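Local coordinates for protein glucose-1-phosphate thymidylyltransferase (Bacillus anthracis, PDB 4ECM) that catalyses the joining of glucose 1-phosphate and dTTP into dTDP-glucose with release of pyrophosphate, a step in dTDP-L-rhamnose biosynthesis, at residues Y59-K64 with V127-D132; C68-I73 with P141-F146; S36-I41 with V248-A253. All coordinates share one frame; numbering follows the deposited sequence.

Contact 1: Y59-K64 with V127-D132. With DAU (2'deoxy-thymidine-5'-diphospho-alpha-D-glucose), chain B.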
loop_
_atom_site.group_PDB
_atom_site.type_symbol
_atom_site.label_atom_id
_atom_site.label_comp_id
_atom_site.label_asym_id
_atom_site.label_seq_id
_atom_site.Cartn_x
_atom_site.Cartn_y
_atom_site.Cartn_z
ATOM N N TYR A 59 -2.464 4.063 19.043
ATOM C CA TYR A 59 -3.438 5.042 19.533
ATOM C C TYR A 59 -3.262 5.303 21.019
ATOM O O TYR A 59 -3.528 6.399 21.481
ATOM C CB TYR A 59 -4.882 4.587 19.304
ATOM C CG TYR A 59 -5.492 4.910 17.956
ATOM C CD1 TYR A 59 -4.717 5.004 16.809
ATOM C CD2 TYR A 59 -6.879 5.029 17.818
ATOM C CE1 TYR A 59 -5.297 5.266 15.568
ATOM C CE2 TYR A 59 -7.464 5.284 16.582
ATOM C CZ TYR A 59 -6.664 5.396 15.464
ATOM O OH TYR A 59 -7.232 5.660 14.248
ATOM N N HIS A 60 -2.837 4.292 21.761
ATOM C CA HIS A 60 -2.670 4.432 23.207
ATOM C C HIS A 60 -1.626 5.499 23.539
ATOM O O HIS A 60 -1.862 6.334 24.398
ATOM C CB HIS A 60 -2.323 3.090 23.869
ATOM C CG HIS A 60 -3.415 2.073 23.761
ATOM N ND1 HIS A 60 -4.315 1.839 24.776
ATOM C CD2 HIS A 60 -3.790 1.271 22.733
ATOM C CE1 HIS A 60 -5.180 0.912 24.392
ATOM N NE2 HIS A 60 -4.891 0.559 23.151
ATOM N N ALA A 61 -0.508 5.485 22.821
ATOM C CA ALA A 61 0.567 6.441 23.046
ATOM C C ALA A 61 0.119 7.855 22.683
ATOM O O ALA A 61 0.416 8.831 23.401
ATOM C CB ALA A 61 1.795 6.034 22.259
ATOM N N VAL A 62 -0.619 7.964 21.585
ATOM C CA VAL A 62 -1.149 9.250 21.139
ATOM C C VAL A 62 -2.085 9.832 22.224
ATOM O O VAL A 62 -1.948 10.984 22.616
ATOM C CB VAL A 62 -1.894 9.115 19.790
ATOM C CG1 VAL A 62 -2.596 10.424 19.413
ATOM C CG2 VAL A 62 -0.918 8.649 18.661
ATOM N N TYR A 63 -3.002 9.008 22.734
ATOM C CA TYR A 63 -3.948 9.460 23.740
ATOM C C TYR A 63 -3.217 9.864 25.036
ATOM O O TYR A 63 -3.598 10.846 25.664
ATOM C CB TYR A 63 -4.988 8.375 24.022
ATOM C CG TYR A 63 -6.203 8.853 24.823
ATOM C CD1 TYR A 63 -7.281 9.465 24.179
ATOM C CD2 TYR A 63 -6.282 8.674 26.201
ATOM C CE1 TYR A 63 -8.391 9.896 24.886
ATOM C CE2 TYR A 63 -7.389 9.108 26.925
ATOM C CZ TYR A 63 -8.440 9.716 26.259
ATOM O OH TYR A 63 -9.551 10.147 26.942
ATOM N N LYS A 64 -2.180 9.109 25.434
ATOM C CA LYS A 64 -1.417 9.459 26.632
ATOM C C LYS A 64 -0.848 10.872 26.530
ATOM O O LYS A 64 -0.913 11.647 27.480
ATOM C CB LYS A 64 -0.251 8.495 26.870
ATOM C CG LYS A 64 -0.618 7.125 27.344
ATOM C CD LYS A 64 -1.257 7.131 28.741
ATOM C CE LYS A 64 -1.632 5.713 29.131
ATOM N NZ LYS A 64 -2.486 5.650 30.314
ATOM N N VAL A 127 8.693 14.172 25.883
ATOM C CA VAL A 127 8.264 12.913 26.454
ATOM C C VAL A 127 8.369 11.893 25.322
ATOM O O VAL A 127 7.804 12.084 24.235
ATOM C CB VAL A 127 6.834 12.931 27.019
ATOM C CG1 VAL A 127 6.438 11.510 27.476
ATOM C CG2 VAL A 127 6.729 13.926 28.190
ATOM N N VAL A 128 9.135 10.836 25.562
ATOM C CA VAL A 128 9.330 9.789 24.584
ATOM C C VAL A 128 8.581 8.545 25.043
ATOM O O VAL A 128 8.771 8.097 26.164
ATOM C CB VAL A 128 10.813 9.430 24.462
ATOM C CG1 VAL A 128 10.992 8.275 23.483
ATOM C CG2 VAL A 128 11.648 10.668 24.055
ATOM N N ILE A 129 7.710 8.003 24.193
ATOM C CA ILE A 129 7.004 6.774 24.506
ATOM C C ILE A 129 7.312 5.684 23.482
ATOM O O ILE A 129 7.060 5.850 22.274
ATOM C CB ILE A 129 5.470 6.973 24.541
ATOM C CG1 ILE A 129 5.099 8.082 25.537
ATOM C CG2 ILE A 129 4.766 5.657 24.921
ATOM C CD1 ILE A 129 3.600 8.211 25.801
ATOM N N LEU A 130 7.858 4.559 23.945
ATOM C CA LEU A 130 8.077 3.436 23.044
ATOM C C LEU A 130 6.656 2.952 22.688
ATOM O O LEU A 130 5.810 2.740 23.562
ATOM C CB LEU A 130 8.920 2.337 23.691
ATOM C CG LEU A 130 10.277 2.793 24.237
ATOM C CD1 LEU A 130 11.085 1.627 24.789
ATOM C CD2 LEU A 130 11.060 3.528 23.141
ATOM N N GLY A 131 6.391 2.828 21.398
ATOM C CA GLY A 131 5.072 2.464 20.900
ATOM C C GLY A 131 4.436 1.220 21.454
ATOM O O GLY A 131 3.208 1.125 21.496
ATOM N N ASP A 132 5.247 0.256 21.880
ATOM C CA ASP A 132 4.698 -1.006 22.397
ATOM C C ASP A 132 4.527 -1.031 23.916
ATOM O O ASP A 132 4.292 -2.090 24.470
ATOM C CB ASP A 132 5.531 -2.215 21.905
ATOM C CG ASP A 132 6.932 -2.293 22.540
ATOM O OD1 ASP A 132 7.290 -1.404 23.329
ATOM O OD2 ASP A 132 7.672 -3.261 22.236
HETATM O O6 DAU B . 9.699 -2.066 27.152
HETATM C C6 DAU B . 10.625 -1.464 28.059
HETATM C C5 DAU B . 12.049 -1.766 27.612
HETATM O O5 DAU B . 12.180 -1.306 26.270
HETATM C C4 DAU B . 13.084 -1.095 28.522
HETATM O O4 DAU B . 13.011 -1.617 29.843
HETATM C C3 DAU B . 14.509 -1.277 28.006
HETATM O O3 DAU B . 15.406 -0.516 28.843
HETATM C C2 DAU B . 14.560 -0.790 26.553
HETATM O O2 DAU B . 15.855 -1.035 25.973
HETATM C C1 DAU B . 13.488 -1.466 25.708
HETATM O O1 DAU B . 13.797 -2.850 25.587
HETATM P P2 DAU B . 13.215 -3.724 24.361
HETATM O O3P DAU B . 11.758 -4.052 24.582
HETATM O O4P DAU B . 14.217 -4.811 24.095
HETATM O OPP DAU B . 13.248 -2.659 23.143
HETATM P P DAU B . 12.735 -3.032 21.665
HETATM O O1P DAU B . 11.607 -4.030 21.770
HETATM O O2P DAU B . 13.926 -3.322 20.827
HETATM O "O5'" DAU B . 12.077 -1.646 21.168
HETATM C "C5'" DAU B . 10.867 -1.207 21.749
HETATM C "C4'" DAU B . 10.134 -0.139 20.938
HETATM O "O4'" DAU B . 10.985 0.869 20.396
HETATM C "C3'" DAU B . 9.314 -0.713 19.803
HETATM O "O3'" DAU B . 7.988 -0.214 20.001
HETATM C "C2'" DAU B . 9.915 -0.156 18.534
HETATM C "C1'" DAU B . 10.770 1.010 19.006
HETATM N N11 DAU B . 12.135 1.075 18.459
HETATM C C61 DAU B . 12.995 -0.033 18.673
HETATM C C51 DAU B . 14.142 -0.191 17.922
HETATM C C5A DAU B . 15.105 -1.317 18.236
HETATM C C21 DAU B . 12.363 1.883 17.329
HETATM O O21 DAU B . 11.506 2.884 17.082
HETATM N N31 DAU B . 13.481 1.759 16.572
HETATM C C41 DAU B . 14.375 0.764 16.809
HETATM O O41 DAU B . 15.475 0.642 16.033
HETATM O O HOH W 1 1.033 2.810 22.134
#

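Contact 2: C68-I73 with P141-F146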
loop_
_atom_site.group_PDB
_atom_site.type_symbol
_atom_site.label_atom_id
_atom_site.label_comp_id
_atom_site.label_asym_id
_atom_site.label_seq_id
_atom_site.Cartn_x
_atom_site.Cartn_y
_atom_site.Cartn_z
ATOM N N CYS A 68 -2.126 14.889 28.234
ATOM C CA CYS A 68 -1.237 15.788 28.929
ATOM C C CYS A 68 -1.080 17.139 28.177
ATOM O O CYS A 68 -0.212 17.943 28.496
ATOM C CB CYS A 68 0.119 15.126 29.082
ATOM S SG CYS A 68 1.001 15.867 30.390
ATOM N N ASP A 69 -1.935 17.379 27.187
ATOM C CA ASP A 69 -1.877 18.612 26.380
ATOM C C ASP A 69 -0.558 18.703 25.584
ATOM O O ASP A 69 -0.081 19.784 25.283
ATOM C CB ASP A 69 -2.125 19.880 27.227
ATOM C CG ASP A 69 -3.527 19.912 27.813
ATOM O OD1 ASP A 69 -3.684 20.273 29.004
ATOM O OD2 ASP A 69 -4.469 19.540 27.082
ATOM N N ILE A 70 0.033 17.549 25.279
ATOM C CA ILE A 70 1.210 17.498 24.451
ATOM C C ILE A 70 0.648 17.167 23.084
ATOM O O ILE A 70 0.254 16.018 22.822
ATOM C CB ILE A 70 2.209 16.458 24.916
ATOM C CG1 ILE A 70 2.698 16.809 26.325
ATOM C CG2 ILE A 70 3.387 16.413 23.948
ATOM C CD1 ILE A 70 3.694 15.831 26.897
ATOM N N THR A 71 0.592 18.189 22.228
ATOM C CA THR A 71 -0.028 18.074 20.908
ATOM C C THR A 71 0.929 18.095 19.707
ATOM O O THR A 71 0.509 17.744 18.610
ATOM C CB THR A 71 -1.075 19.173 20.735
ATOM O OG1 THR A 71 -0.457 20.457 20.907
ATOM C CG2 THR A 71 -2.195 19.003 21.776
ATOM N N ASP A 72 2.172 18.542 19.903
ATOM C CA ASP A 72 3.196 18.534 18.848
ATOM C C ASP A 72 3.935 17.216 19.020
ATOM O O ASP A 72 4.759 17.068 19.919
ATOM C CB ASP A 72 4.169 19.715 18.986
ATOM C CG ASP A 72 3.504 21.069 18.753
ATOM O OD1 ASP A 72 2.618 21.179 17.885
ATOM O OD2 ASP A 72 3.884 22.039 19.437
ATOM N N ILE A 73 3.649 16.262 18.143
ATOM C CA ILE A 73 4.182 14.912 18.283
ATOM C C ILE A 73 4.887 14.418 17.032
ATOM O O ILE A 73 4.355 14.524 15.918
ATOM C CB ILE A 73 3.031 13.928 18.566
ATOM C CG1 ILE A 73 2.253 14.358 19.820
ATOM C CG2 ILE A 73 3.574 12.497 18.709
ATOM C CD1 ILE A 73 0.930 13.662 20.028
ATOM N N PRO A 141 0.959 13.793 35.941
ATOM C CA PRO A 141 1.657 14.070 37.200
ATOM C C PRO A 141 3.171 14.041 37.062
ATOM O O PRO A 141 3.865 14.839 37.703
ATOM C CB PRO A 141 1.162 12.958 38.137
ATOM C CG PRO A 141 -0.197 12.593 37.594
ATOM C CD PRO A 141 -0.064 12.737 36.086
ATOM N N TYR A 142 3.666 13.146 36.208
ATOM C CA TYR A 142 5.096 13.008 35.977
ATOM C C TYR A 142 5.629 14.152 35.105
ATOM O O TYR A 142 6.727 14.685 35.359
ATOM C CB TYR A 142 5.394 11.665 35.326
ATOM C CG TYR A 142 4.745 10.502 36.044
ATOM C CD1 TYR A 142 5.012 10.251 37.391
ATOM C CD2 TYR A 142 3.881 9.649 35.373
ATOM C CE1 TYR A 142 4.411 9.182 38.058
ATOM C CE2 TYR A 142 3.282 8.563 36.022
ATOM C CZ TYR A 142 3.547 8.338 37.352
ATOM O OH TYR A 142 2.953 7.295 37.977
ATOM N N VAL A 143 4.854 14.534 34.098
ATOM C CA VAL A 143 5.236 15.633 33.232
ATOM C C VAL A 143 5.289 16.946 34.045
ATOM O O VAL A 143 6.220 17.720 33.904
ATOM C CB VAL A 143 4.294 15.767 32.030
ATOM C CG1 VAL A 143 4.589 17.042 31.248
ATOM C CG2 VAL A 143 4.401 14.535 31.145
ATOM N N GLU A 144 4.310 17.160 34.917
ATOM C CA GLU A 144 4.278 18.349 35.778
ATOM C C GLU A 144 5.484 18.432 36.699
ATOM O O GLU A 144 6.045 19.516 36.884
ATOM C CB GLU A 144 2.996 18.386 36.611
ATOM C CG GLU A 144 1.760 18.643 35.786
ATOM C CD GLU A 144 0.469 18.517 36.588
ATOM O OE1 GLU A 144 0.501 17.966 37.715
ATOM O OE2 GLU A 144 -0.573 18.966 36.067
ATOM N N GLU A 145 5.867 17.309 37.303
ATOM C CA GLU A 145 7.062 17.289 38.147
ATOM C C GLU A 145 8.286 17.600 37.334
ATOM O O GLU A 145 9.135 18.374 37.764
ATOM C CB GLU A 145 7.313 15.941 38.808
ATOM C CG GLU A 145 6.621 15.715 40.110
ATOM C CD GLU A 145 7.077 14.414 40.793
ATOM O OE1 GLU A 145 8.241 13.983 40.611
ATOM O OE2 GLU A 145 6.257 13.841 41.531
ATOM N N PHE A 146 8.403 16.953 36.181
ATOM C CA PHE A 146 9.544 17.182 35.321
ATOM C C PHE A 146 9.644 18.662 34.883
ATOM O O PHE A 146 10.739 19.204 34.840
ATOM C CB PHE A 146 9.509 16.249 34.129
ATOM C CG PHE A 146 10.733 16.325 33.266
ATOM C CD1 PHE A 146 11.973 16.020 33.786
ATOM C CD2 PHE A 146 10.635 16.645 31.922
ATOM C CE1 PHE A 146 13.108 16.083 32.998
ATOM C CE2 PHE A 146 11.764 16.697 31.119
ATOM C CZ PHE A 146 13.006 16.413 31.659
#

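Contact 3: S36-I41 with V248-A253. With POP (pyrophosphate 2-), chain C; DAU (2'deoxy-thymidine-5'-diphospho-alpha-D-glucose), chain B.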
loop_
_atom_site.group_PDB
_atom_site.type_symbol
_atom_site.label_atom_id
_atom_site.label_comp_id
_atom_site.label_asym_id
_atom_site.label_seq_id
_atom_site.Cartn_x
_atom_site.Cartn_y
_atom_site.Cartn_z
ATOM N N SER A 36 10.127 -8.756 14.372
ATOM C CA SER A 36 10.504 -10.154 14.152
ATOM C C SER A 36 9.965 -11.101 15.212
ATOM O O SER A 36 9.540 -12.198 14.882
ATOM C CB SER A 36 12.036 -10.314 14.026
ATOM O OG SER A 36 12.699 -9.948 15.230
ATOM N N ARG A 37 9.972 -10.690 16.477
ATOM C CA ARG A 37 9.440 -11.546 17.547
ATOM C C ARG A 37 7.983 -11.956 17.340
ATOM O O ARG A 37 7.581 -13.025 17.771
ATOM C CB ARG A 37 9.573 -10.872 18.915
ATOM C CG ARG A 37 10.920 -11.081 19.594
ATOM C CD ARG A 37 11.029 -10.280 20.875
ATOM N NE ARG A 37 11.140 -8.855 20.579
ATOM C CZ ARG A 37 11.099 -7.876 21.482
ATOM N NH1 ARG A 37 10.920 -8.150 22.776
ATOM N NH2 ARG A 37 11.214 -6.607 21.083
ATOM N N LEU A 38 7.194 -11.098 16.700
ATOM C CA LEU A 38 5.787 -11.382 16.453
ATOM C C LEU A 38 5.509 -11.999 15.071
ATOM O O LEU A 38 4.364 -12.264 14.735
ATOM C CB LEU A 38 4.970 -10.102 16.614
ATOM C CG LEU A 38 4.975 -9.476 18.007
ATOM C CD1 LEU A 38 4.232 -8.139 18.010
ATOM C CD2 LEU A 38 4.367 -10.438 19.010
ATOM N N TYR A 39 6.545 -12.251 14.284
ATOM C CA TYR A 39 6.351 -12.797 12.938
ATOM C C TYR A 39 5.595 -14.138 13.037
ATOM O O TYR A 39 5.883 -14.937 13.917
ATOM C CB TYR A 39 7.701 -12.938 12.223
ATOM C CG TYR A 39 7.594 -13.163 10.727
ATOM C CD1 TYR A 39 7.577 -12.081 9.830
ATOM C CD2 TYR A 39 7.503 -14.456 10.203
ATOM C CE1 TYR A 39 7.473 -12.291 8.454
ATOM C CE2 TYR A 39 7.404 -14.677 8.837
ATOM C CZ TYR A 39 7.389 -13.604 7.964
ATOM O OH TYR A 39 7.287 -13.862 6.608
ATOM N N PRO A 40 4.634 -14.397 12.135
ATOM C CA PRO A 40 4.157 -13.662 10.964
ATOM C C PRO A 40 3.012 -12.649 11.118
ATOM O O PRO A 40 2.604 -12.075 10.113
ATOM C CB PRO A 40 3.672 -14.799 10.057
ATOM C CG PRO A 40 3.116 -15.778 10.994
ATOM C CD PRO A 40 3.950 -15.699 12.248
ATOM N N ILE A 41 2.484 -12.396 12.312
ATOM C CA ILE A 41 1.377 -11.431 12.399
ATOM C C ILE A 41 1.845 -10.025 12.044
ATOM O O ILE A 41 1.009 -9.129 11.867
ATOM C CB ILE A 41 0.625 -11.435 13.764
ATOM C CG1 ILE A 41 1.547 -11.041 14.926
ATOM C CG2 ILE A 41 -0.006 -12.794 14.023
ATOM C CD1 ILE A 41 0.826 -10.918 16.297
ATOM N N VAL A 248 2.741 -13.462 24.161
ATOM C CA VAL A 248 2.110 -13.505 25.476
ATOM C C VAL A 248 1.830 -12.097 26.034
ATOM O O VAL A 248 0.750 -11.842 26.575
ATOM C CB VAL A 248 2.962 -14.322 26.488
ATOM C CG1 VAL A 248 2.381 -14.219 27.904
ATOM C CG2 VAL A 248 3.058 -15.783 26.047
ATOM N N SER A 249 2.782 -11.184 25.879
ATOM C CA SER A 249 2.613 -9.824 26.411
ATOM C C SER A 249 1.631 -8.998 25.563
ATOM O O SER A 249 0.903 -8.147 26.095
ATOM C CB SER A 249 3.966 -9.131 26.620
ATOM O OG SER A 249 4.643 -8.865 25.399
ATOM N N LEU A 250 1.590 -9.266 24.256
ATOM C CA LEU A 250 0.611 -8.604 23.382
ATOM C C LEU A 250 -0.798 -9.034 23.801
ATOM O O LEU A 250 -1.718 -8.221 23.883
ATOM C CB LEU A 250 0.855 -8.961 21.904
ATOM C CG LEU A 250 -0.203 -8.519 20.890
ATOM C CD1 LEU A 250 -0.330 -6.986 20.835
ATOM C CD2 LEU A 250 0.130 -9.082 19.509
ATOM N N GLN A 251 -0.968 -10.325 24.039
ATOM C CA GLN A 251 -2.267 -10.849 24.488
ATOM C C GLN A 251 -2.650 -10.276 25.846
ATOM O O GLN A 251 -3.819 -9.960 26.086
ATOM C CB GLN A 251 -2.249 -12.363 24.533
ATOM C CG GLN A 251 -2.120 -13.013 23.156
ATOM C CD GLN A 251 -3.256 -12.654 22.224
ATOM O OE1 GLN A 251 -4.392 -12.434 22.662
ATOM N NE2 GLN A 251 -2.965 -12.608 20.922
ATOM N N ARG A 252 -1.665 -10.129 26.727
ATOM C CA ARG A 252 -1.892 -9.563 28.056
ATOM C C ARG A 252 -2.363 -8.121 27.923
ATOM O O ARG A 252 -3.341 -7.717 28.549
ATOM C CB ARG A 252 -0.596 -9.587 28.857
ATOM C CG ARG A 252 -0.718 -9.173 30.323
ATOM C CD ARG A 252 0.677 -8.948 30.864
ATOM N NE ARG A 252 1.554 -10.021 30.410
ATOM C CZ ARG A 252 2.861 -9.901 30.241
ATOM N NH1 ARG A 252 3.553 -10.949 29.812
ATOM N NH2 ARG A 252 3.460 -8.734 30.475
ATOM N N ALA A 253 -1.664 -7.351 27.098
ATOM C CA ALA A 253 -2.018 -5.946 26.866
ATOM C C ALA A 253 -3.458 -5.872 26.356
ATOM O O ALA A 253 -4.237 -5.027 26.798
ATOM C CB ALA A 253 -1.050 -5.306 25.856
HETATM P P1 POP C . 11.447 -7.103 17.274
HETATM O O1 POP C . 12.495 -7.506 16.270
HETATM O O2 POP C . 10.375 -8.153 17.395
HETATM O O3 POP C . 12.128 -6.936 18.605
HETATM O O POP C . 10.781 -5.708 16.785
HETATM P P2 POP C . 10.627 -4.420 17.760
HETATM O O4 POP C . 10.015 -4.874 19.066
HETATM O O5 POP C . 9.707 -3.414 17.115
HETATM O O6 POP C . 11.981 -3.787 18.055
HETATM O O6 DAU B . 9.699 -2.066 27.152
HETATM C C6 DAU B . 10.625 -1.464 28.059
HETATM C C5 DAU B . 12.049 -1.766 27.612
HETATM O O5 DAU B . 12.180 -1.306 26.270
HETATM C C4 DAU B . 13.084 -1.095 28.522
HETATM O O4 DAU B . 13.011 -1.617 29.843
HETATM C C3 DAU B . 14.509 -1.277 28.006
HETATM O O3 DAU B . 15.406 -0.516 28.843
HETATM C C2 DAU B . 14.560 -0.790 26.553
HETATM O O2 DAU B . 15.855 -1.035 25.973
HETATM C C1 DAU B . 13.488 -1.466 25.708
HETATM O O1 DAU B . 13.797 -2.850 25.587
HETATM P P2 DAU B . 13.215 -3.724 24.361
HETATM O O3P DAU B . 11.758 -4.052 24.582
HETATM O O4P DAU B . 14.217 -4.811 24.095
HETATM O OPP DAU B . 13.248 -2.659 23.143
HETATM P P DAU B . 12.735 -3.032 21.665
HETATM O O1P DAU B . 11.607 -4.030 21.770
HETATM O O2P DAU B . 13.926 -3.322 20.827
HETATM O "O5'" DAU B . 12.077 -1.646 21.168
HETATM C "C5'" DAU B . 10.867 -1.207 21.749
HETATM C "C4'" DAU B . 10.134 -0.139 20.938
HETATM O "O4'" DAU B . 10.985 0.869 20.396
HETATM C "C3'" DAU B . 9.314 -0.713 19.803
HETATM O "O3'" DAU B . 7.988 -0.214 20.001
HETATM C "C2'" DAU B . 9.915 -0.156 18.534
HETATM C "C1'" DAU B . 10.770 1.010 19.006
HETATM N N11 DAU B . 12.135 1.075 18.459
HETATM C C61 DAU B . 12.995 -0.033 18.673
HETATM C C51 DAU B . 14.142 -0.191 17.922
HETATM C C5A DAU B . 15.105 -1.317 18.236
HETATM C C21 DAU B . 12.363 1.883 17.329
HETATM O O21 DAU B . 11.506 2.884 17.082
HETATM N N31 DAU B . 13.481 1.759 16.572
HETATM C C41 DAU B . 14.375 0.764 16.809
HETATM O O41 DAU B . 15.475 0.642 16.033
#

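Contact 1: Y59-K64 with V127-D132
I129 overlaps A61 and K64, laying its two branch ends along one flank of helix 57-67. CG2 of I129 meets CB of A61 at 4.0 Å, while CD1 of I129 rests 4.0 Å from CB of K64, one helical turn further on, and also lies near O of A61. The first torsion sets this up: with CG1 beside the backbone N (chi1 -56°) and CG2 anti to it, the longer branch extends to K64 and the short methyl faces the A61 side chain. L65 of the same helix also touches I129. K64 offers its CB alone, because the chain bends at chi2 and carries NZ off to the carbonyl oxygens of F135 and D137.

No direct hydrogen bond joins the two segments, but a water does. It donates to O of G131, just past the strand, at 2.8 Å and accepts a weak bond from N of A61 at 3.2 Å. L130, the strand's last residue, and D132 face the nucleotide: CD1 of L130 lies 3.5 Å from O5 of the dTDP-glucose, and N of D132 gives O3' of that ligand a long, weak bond of 3.4 Å. OD2 of D132 forms a salt bridge with K47.

The chemistry divides by position: apolar side chains fasten the helix to the central sheet, whereas beyond the strand O of G131 takes the water that leads to the helix and N of D132 turns to the sugar nucleotide.

Contact 2: C68-I73 with P141-F146
A cysteine sulfur does most of the touching here, and in the conformer described it meets all three side-chain carbons of a single valine. C68 was modelled in two conformations, so the sulfur contacts are tentative for the other. SG of C68 lies 3.7 Å from both CB and CG2 of V143, and CG1 of V143 follows at 3.9 Å from the same sulfur. The thiol thus sits against the branch point of V143 with both methyls close by, in van der Waals contact. SG stands anti to the backbone N (chi1 -159°), which extends it across to helix 140-147. I70 adds a looser touch, its CD1 approaching CG2 of V143 at 4.5 Å.

Two residues close in sequence thus face the same valine. Helix 57-67 ends in a Schellman motif whose C-prime residue, D69, has positive phi (64°); N of I70 bonds back to O of L65, and N of D69 to O of K66. C68 and I70, on either side of D69, both point toward helix 140-147, and strand 72-77 begins soon afterwards. OD1 of D69 makes a salt bridge with R140, at the start of that helix, adding a charged tie beside the apolar one.

M25 of strand 25-30 touches both I70 and V143, L197 of strand 190-198 also lies against V143, and I139 packs on C68. At the far end of the short helix, F146 packs on L197 and makes a cation-pi contact with R125.

Methyls, a branched carbon and, in this conformer at least, a sulfur make an interface without directional bonds, held by shape and burial of apolar surface, while the charged groups pair at its margin.

Contact 3: S36-I41 with V248-A253
The glycine-rich loop that follows the first long strand of the nucleotidyltransferase fold supplies one side of this contact, and helix 247-256 supplies the other. I41 and L250 reach toward each other tip to tip, with CD1 of I41 3.8 Å from CD2 of L250. The same L250 methyl is approached more loosely by CD1 of L38, at 4.5 Å. L250 gets there by holding CG anti to its backbone N (chi1 171°), which throws the isobutyl group out from the helix toward the loop. The cis peptide before P40 lies between the two loop residues, whose side chains nevertheless converge on one leucine. H247 and L50 each touch both L38 and I41, and V52 lies against L250; R54 of a second subunit packs on I41, so the apolar cluster borders a subunit interface.

Just before L38 in the chain, S36 and R37 grip pyrophosphate. OG of S36 donates to O1 of the pyrophosphate at 2.7 Å, and the backbone N of R37 gives O2 of that group a bond of 2.7 Å at 157°. The R37 chain bends at chi3, turning its guanidinium so that an edge meets both ligands. NE reaches pyrophosphate O3, while NH2 is shared between that same oxygen and O1P of dTDP-glucose, the latter 2.7 Å from NH2. One arginine therefore spans the two products, and its positive charge would be expected to offset the negative charge gathered between them. K47 and N of G35 add further bonds to the pyrophosphate.

L38 and I41 pack on helix 247-256; the segment they belong to continues the loop of G32, G33 and G35, and this glycine-rich loop, with serine and an arginine edge at the phosphates, is the signature phosphate-binding loop of sugar nucleotidyltransferases.

Contacts 1 and 2 are neighbours in one apolar core: their centres lie 12 Å apart, and CG2 of V127 touches both CD1 of I70 and CG2 of V143 at 3.8 Å. Helix 57-67 leads through its capped end to strand 72-77, so the two contacts follow one helix-to-strand connection against the same sheet. Contact 3 stands apart, with its centre about 18 Å from that of contact 1 and about 29 Å from that of contact 2. Contacts 1 and 3 nevertheless share dTDP-glucose, approached from 127-132 at its sugars and from R37 at a phosphate. Contact 2 touches neither ligand and lies across the chain's centre from contact 3.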